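Local structure of Xaa-Pro dipeptidase (5E2C) at residues A40-T54 / L69-L81. The protein is probably a metal-dependent aminopeptidase of the prolidase family, represented by its N-terminal domain alone, without the peptidase M24 domain of the whole protein. Numbering follows the deposited sequence.
Sequences ALLVFADERDAVLAT and LEVAIERAVGRYL
Leu69 spreads its two methyls over the hairpin 40-54: CD1 meets Leu41 CD1 at 3.8 Å, the two side chains crossing at about a right angle, while CD2 lies against Ala50 CB. Glu70 then runs its extended chain alongside Val51, and its carboxylate end reaches a salt bridge with Arg84. Strand 70-73 pairs in parallel with strand 51-54: Leu52 N donates to Glu70 O (2.9 Å) and Leu52 O accepts from Ala72 N (2.8 Å), then Thr54 N donates to Ala72 O and Thr54 O accepts from Glu74 N, all four bonds close to straight. This is the beta-alpha-beta unit at one edge of the mixed sheet in the creatinase/prolidase N-terminal domain; helix 59-65 makes the crossover, covering the face that carries Leu52, Thr54, Val71 and Ile73. There a chi1 of -173° turns Thr54 OG1 away from the backbone N, where it hydrogen-bonds to Asn38 O, and leaves CG2 to meet Ile73 CD1 at 3.8 Å. From its N-cap at Ala76, helix 77-87 lays its first turns over the face that carries Ala40, Leu42, Val51 and Ala53. Val77 places its two methyls on neighbouring strands, CG1 on Thr54 CA (3.5 Å) and CG2 on Ala40 CB (3.7 Å), with its CB against Ala53 CB. One turn later Leu81 sets CD1 against Ala40 and Ala53, 3.4 Å from Ala40 O, and CD2 against Val51 CG1 and Leu42 CB.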
loop_
_atom_site.group_PDB
_atom_site.type_symbol
_atom_site.label_atom_id
_atom_site.label_comp_id
_atom_site.label_asym_id
_atom_site.label_seq_id
_atom_site.Cartn_x
_atom_site.Cartn_y
_atom_site.Cartn_z
ATOM N N ALA A 40 -0.580 -3.918 -14.874
ATOM C CA ALA A 40 -1.875 -3.554 -14.341
ATOM C C ALA A 40 -2.884 -3.708 -15.468
ATOM O O ALA A 40 -2.534 -3.713 -16.645
ATOM C CB ALA A 40 -1.858 -2.128 -13.807
ATOM N N LEU A 41 -4.141 -3.857 -15.096
ATOM C CA LEU A 41 -5.190 -4.154 -16.056
ATOM C C LEU A 41 -6.398 -3.279 -15.736
ATOM O O LEU A 41 -6.762 -3.127 -14.564
ATOM C CB LEU A 41 -5.571 -5.633 -15.957
ATOM C CG LEU A 41 -6.579 -6.143 -16.973
ATOM C CD1 LEU A 41 -5.919 -6.190 -18.344
ATOM C CD2 LEU A 41 -7.080 -7.511 -16.559
ATOM N N LEU A 42 -6.971 -2.668 -16.768
ATOM C CA LEU A 42 -8.223 -1.894 -16.631
ATOM C C LEU A 42 -9.368 -2.682 -17.284
ATOM O O LEU A 42 -9.291 -3.019 -18.460
ATOM C CB LEU A 42 -8.054 -0.529 -17.300
ATOM C CG LEU A 42 -9.251 0.419 -17.332
ATOM C CD1 LEU A 42 -9.725 0.725 -15.914
ATOM C CD2 LEU A 42 -8.913 1.696 -18.098
ATOM N N VAL A 43 -10.413 -2.999 -16.525
ATOM C CA VAL A 43 -11.562 -3.705 -17.074
ATOM C C VAL A 43 -12.795 -2.838 -16.890
ATOM O O VAL A 43 -13.038 -2.356 -15.773
ATOM C CB VAL A 43 -11.781 -5.054 -16.358
ATOM C CG1 VAL A 43 -12.996 -5.771 -16.913
ATOM C CG2 VAL A 43 -10.548 -5.919 -16.520
ATOM N N PHE A 44 -13.558 -2.650 -17.978
ATOM C CA PHE A 44 -14.785 -1.838 -17.952
ATOM C C PHE A 44 -16.013 -2.682 -17.661
ATOM O O PHE A 44 -16.057 -3.857 -18.003
ATOM C CB PHE A 44 -14.997 -1.116 -19.276
ATOM C CG PHE A 44 -13.891 -0.155 -19.649
ATOM C CD1 PHE A 44 -12.803 -0.587 -20.389
ATOM C CD2 PHE A 44 -13.940 1.190 -19.262
ATOM C CE1 PHE A 44 -11.793 0.292 -20.746
ATOM C CE2 PHE A 44 -12.920 2.069 -19.613
ATOM C CZ PHE A 44 -11.848 1.619 -20.354
ATOM N N ALA A 45 -17.032 -2.068 -17.055
ATOM C CA ALA A 45 -18.275 -2.791 -16.769
ATOM C C ALA A 45 -19.038 -3.076 -18.068
ATOM O O ALA A 45 -19.689 -4.121 -18.211
ATOM C CB ALA A 45 -19.145 -2.006 -15.802
ATOM N N ASP A 46 -18.938 -2.161 -19.023
ATOM C CA ASP A 46 -19.719 -2.277 -20.253
ATOM C C ASP A 46 -18.924 -3.053 -21.318
ATOM O O ASP A 46 -17.985 -3.779 -20.986
ATOM C CB ASP A 46 -20.234 -0.896 -20.711
ATOM C CG ASP A 46 -19.147 0.022 -21.238
ATOM O OD1 ASP A 46 -17.961 -0.373 -21.328
ATOM O OD2 ASP A 46 -19.496 1.182 -21.565
ATOM N N GLU A 47 -19.305 -2.920 -22.582
ATOM C CA GLU A 47 -18.728 -3.750 -23.638
ATOM C C GLU A 47 -17.316 -3.360 -24.067
ATOM O O GLU A 47 -16.718 -4.055 -24.884
ATOM C CB GLU A 47 -19.666 -3.793 -24.864
ATOM C CG GLU A 47 -20.944 -4.577 -24.614
ATOM C CD GLU A 47 -20.681 -6.051 -24.311
ATOM O OE1 GLU A 47 -19.977 -6.706 -25.103
ATOM O OE2 GLU A 47 -21.177 -6.551 -23.276
ATOM N N ARG A 48 -16.767 -2.275 -23.520
ATOM C CA ARG A 48 -15.409 -1.849 -23.900
ATOM C C ARG A 48 -14.377 -2.894 -23.469
ATOM O O ARG A 48 -14.513 -3.519 -22.429
ATOM C CB ARG A 48 -15.061 -0.495 -23.288
ATOM C CG ARG A 48 -15.794 0.671 -23.927
ATOM C CD ARG A 48 -15.584 1.974 -23.175
ATOM N NE ARG A 48 -16.301 2.021 -21.903
ATOM C CZ ARG A 48 -16.395 3.097 -21.125
ATOM N NH1 ARG A 48 -15.838 4.246 -21.486
ATOM N NH2 ARG A 48 -17.064 3.030 -19.982
ATOM N N ASP A 49 -13.368 -3.095 -24.304
ATOM C CA ASP A 49 -12.344 -4.091 -24.034
ATOM C C ASP A 49 -11.343 -3.598 -23.000
ATOM O O ASP A 49 -11.103 -2.387 -22.841
ATOM C CB ASP A 49 -11.580 -4.456 -25.309
ATOM C CG ASP A 49 -12.454 -5.134 -26.352
ATOM O OD1 ASP A 49 -13.372 -5.916 -25.990
ATOM O OD2 ASP A 49 -12.191 -4.897 -27.545
ATOM N N ALA A 50 -10.741 -4.570 -22.324
ATOM C CA ALA A 50 -9.766 -4.308 -21.277
ATOM C C ALA A 50 -8.453 -3.776 -21.839
ATOM O O ALA A 50 -8.128 -3.990 -23.007
ATOM C CB ALA A 50 -9.527 -5.574 -20.468
ATOM N N VAL A 51 -7.710 -3.055 -21.007
ATOM C CA VAL A 51 -6.412 -2.512 -21.408
ATOM C C VAL A 51 -5.355 -3.001 -20.418
ATOM O O VAL A 51 -5.509 -2.821 -19.196
ATOM C CB VAL A 51 -6.436 -0.963 -21.453
ATOM C CG1 VAL A 51 -5.117 -0.424 -21.974
ATOM C CG2 VAL A 51 -7.613 -0.460 -22.296
ATOM N N LEU A 52 -4.290 -3.619 -20.941
ATOM C CA LEU A 52 -3.151 -4.050 -20.123
ATOM C C LEU A 52 -2.059 -2.996 -20.225
ATOM O O LEU A 52 -1.834 -2.460 -21.294
ATOM C CB LEU A 52 -2.629 -5.399 -20.622
ATOM C CG LEU A 52 -1.451 -6.024 -19.879
ATOM C CD1 LEU A 52 -1.881 -6.522 -18.511
ATOM C CD2 LEU A 52 -0.923 -7.193 -20.698
ATOM N N ALA A 53 -1.416 -2.673 -19.108
ATOM C CA ALA A 53 -0.245 -1.814 -19.106
ATOM C C ALA A 53 0.914 -2.522 -18.424
ATOM O O ALA A 53 0.760 -3.153 -17.362
ATOM C CB ALA A 53 -0.529 -0.488 -18.418
ATOM N N THR A 54 2.076 -2.420 -19.053
ATOM C CA THR A 54 3.318 -2.918 -18.477
ATOM C C THR A 54 4.457 -2.025 -18.926
ATOM O O THR A 54 4.236 -1.041 -19.606
ATOM C CB THR A 54 3.559 -4.400 -18.840
ATOM O OG1 THR A 54 4.697 -4.883 -18.116
ATOM C CG2 THR A 54 3.791 -4.576 -20.322
ATOM N N LEU A 69 -5.473 -8.341 -26.023
ATOM C CA LEU A 69 -5.608 -7.055 -25.352
ATOM C C LEU A 69 -4.761 -5.962 -25.969
ATOM O O LEU A 69 -3.638 -6.219 -26.428
ATOM C CB LEU A 69 -5.176 -7.190 -23.888
ATOM C CG LEU A 69 -6.084 -8.079 -23.051
ATOM C CD1 LEU A 69 -5.564 -8.176 -21.623
ATOM C CD2 LEU A 69 -7.501 -7.525 -23.086
ATOM N N GLU A 70 -5.274 -4.732 -25.922
ATOM C CA GLU A 70 -4.436 -3.551 -26.128
ATOM C C GLU A 70 -3.425 -3.499 -24.985
ATOM O O GLU A 70 -3.804 -3.686 -23.835
ATOM C CB GLU A 70 -5.244 -2.246 -26.130
ATOM C CG GLU A 70 -4.334 -1.015 -26.155
ATOM C CD GLU A 70 -5.054 0.309 -25.951
ATOM O OE1 GLU A 70 -6.295 0.338 -25.747
ATOM O OE2 GLU A 70 -4.350 1.334 -25.968
ATOM N N VAL A 71 -2.156 -3.264 -25.312
ATOM C CA VAL A 71 -1.094 -3.171 -24.316
ATOM C C VAL A 71 -0.454 -1.806 -24.436
ATOM O O VAL A 71 0.051 -1.454 -25.492
ATOM C CB VAL A 71 0.001 -4.234 -24.524
ATOM C CG1 VAL A 71 1.109 -4.086 -23.491
ATOM C CG2 VAL A 71 -0.599 -5.631 -24.472
ATOM N N ALA A 72 -0.482 -1.050 -23.347
ATOM C CA ALA A 72 0.221 0.212 -23.249
ATOM C C ALA A 72 1.565 -0.034 -22.581
ATOM O O ALA A 72 1.643 -0.783 -21.617
ATOM C CB ALA A 72 -0.588 1.183 -22.413
ATOM N N ILE A 73 2.618 0.607 -23.080
ATOM C CA ILE A 73 3.941 0.482 -22.489
ATOM C C ILE A 73 4.274 1.783 -21.765
ATOM O O ILE A 73 4.494 2.819 -22.389
ATOM C CB ILE A 73 5.035 0.123 -23.530
ATOM C CG1 ILE A 73 4.700 -1.191 -24.245
ATOM C CG2 ILE A 73 6.404 0.045 -22.864
ATOM C CD1 ILE A 73 4.556 -2.395 -23.339
ATOM N N GLU A 74 4.303 1.720 -20.436
ATOM C CA GLU A 74 4.328 2.933 -19.604
ATOM C C GLU A 74 5.184 2.763 -18.367
ATOM O O GLU A 74 5.301 1.652 -17.844
ATOM C CB GLU A 74 2.895 3.236 -19.178
ATOM C CG GLU A 74 1.995 3.644 -20.329
ATOM C CD GLU A 74 2.333 5.019 -20.860
ATOM O OE1 GLU A 74 2.808 5.854 -20.057
ATOM O OE2 GLU A 74 2.118 5.267 -22.067
ATOM N N ARG A 75 5.755 3.861 -17.878
ATOM C CA ARG A 75 6.600 3.827 -16.685
ATOM C C ARG A 75 5.794 3.525 -15.412
ATOM O O ARG A 75 6.260 2.779 -14.545
ATOM C CB ARG A 75 7.352 5.167 -16.534
ATOM C CG ARG A 75 8.424 5.170 -15.456
ATOM C CD ARG A 75 9.080 6.540 -15.321
ATOM N NE ARG A 75 9.588 7.019 -16.599
ATOM C CZ ARG A 75 10.834 6.870 -17.050
ATOM N NH1 ARG A 75 11.780 6.280 -16.323
ATOM N NH2 ARG A 75 11.139 7.340 -18.248
ATOM N N ALA A 76 4.604 4.115 -15.300
ATOM C CA ALA A 76 3.760 3.998 -14.108
ATOM C C ALA A 76 2.414 3.414 -14.531
ATOM O O ALA A 76 1.517 4.130 -14.992
ATOM C CB ALA A 76 3.567 5.368 -13.464
ATOM N N VAL A 77 2.294 2.101 -14.427
ATOM C CA VAL A 77 1.215 1.405 -15.133
ATOM C C VAL A 77 -0.168 1.693 -14.530
ATOM O O VAL A 77 -1.137 1.881 -15.253
ATOM C CB VAL A 77 1.491 -0.109 -15.259
ATOM C CG1 VAL A 77 2.720 -0.348 -16.114
ATOM C CG2 VAL A 77 1.628 -0.789 -13.899
ATOM N N GLY A 78 -0.253 1.716 -13.208
ATOM C CA GLY A 78 -1.523 1.974 -12.534
ATOM C C GLY A 78 -2.012 3.370 -12.835
ATOM O O GLY A 78 -3.165 3.591 -13.228
ATOM N N ARG A 79 -1.114 4.326 -12.660
ATOM C CA ARG A 79 -1.408 5.713 -12.937
ATOM C C ARG A 79 -1.871 5.932 -14.381
ATOM O O ARG A 79 -2.851 6.628 -14.644
ATOM C CB ARG A 79 -0.157 6.526 -12.649
ATOM C CG ARG A 79 -0.379 7.993 -12.687
ATOM C CD ARG A 79 0.926 8.716 -12.918
ATOM N NE ARG A 79 0.601 10.109 -13.104
ATOM C CZ ARG A 79 0.149 10.643 -14.237
ATOM N NH1 ARG A 79 0.016 9.912 -15.350
ATOM N NH2 ARG A 79 -0.154 11.933 -14.255
ATOM N N TYR A 80 -1.160 5.332 -15.330
ATOM C CA TYR A 80 -1.564 5.413 -16.719
ATOM C C TYR A 80 -2.988 4.937 -16.934
ATOM O O TYR A 80 -3.786 5.612 -17.591
ATOM C CB TYR A 80 -0.608 4.606 -17.597
ATOM C CG TYR A 80 -1.116 4.548 -19.001
ATOM C CD1 TYR A 80 -0.939 5.633 -19.858
ATOM C CD2 TYR A 80 -1.820 3.452 -19.464
ATOM C CE1 TYR A 80 -1.445 5.611 -21.132
ATOM C CE2 TYR A 80 -2.321 3.417 -20.747
ATOM C CZ TYR A 80 -2.119 4.505 -21.579
ATOM O OH TYR A 80 -2.606 4.488 -22.856
ATOM N N LEU A 81 -3.318 3.775 -16.364
ATOM C CA LEU A 81 -4.650 3.213 -16.530
ATOM C C LEU A 81 -5.751 4.010 -15.836
ATOM O O LEU A 81 -6.846 4.151 -16.393
ATOM C CB LEU A 81 -4.693 1.744 -16.112
ATOM C CG LEU A 81 -3.902 0.841 -17.062
ATOM C CD1 LEU A 81 -3.883 -0.596 -16.535
ATOM C CD2 LEU A 81 -4.441 0.863 -18.486
HETATM O O HOH W 1 -8.099 -4.253 -25.513
#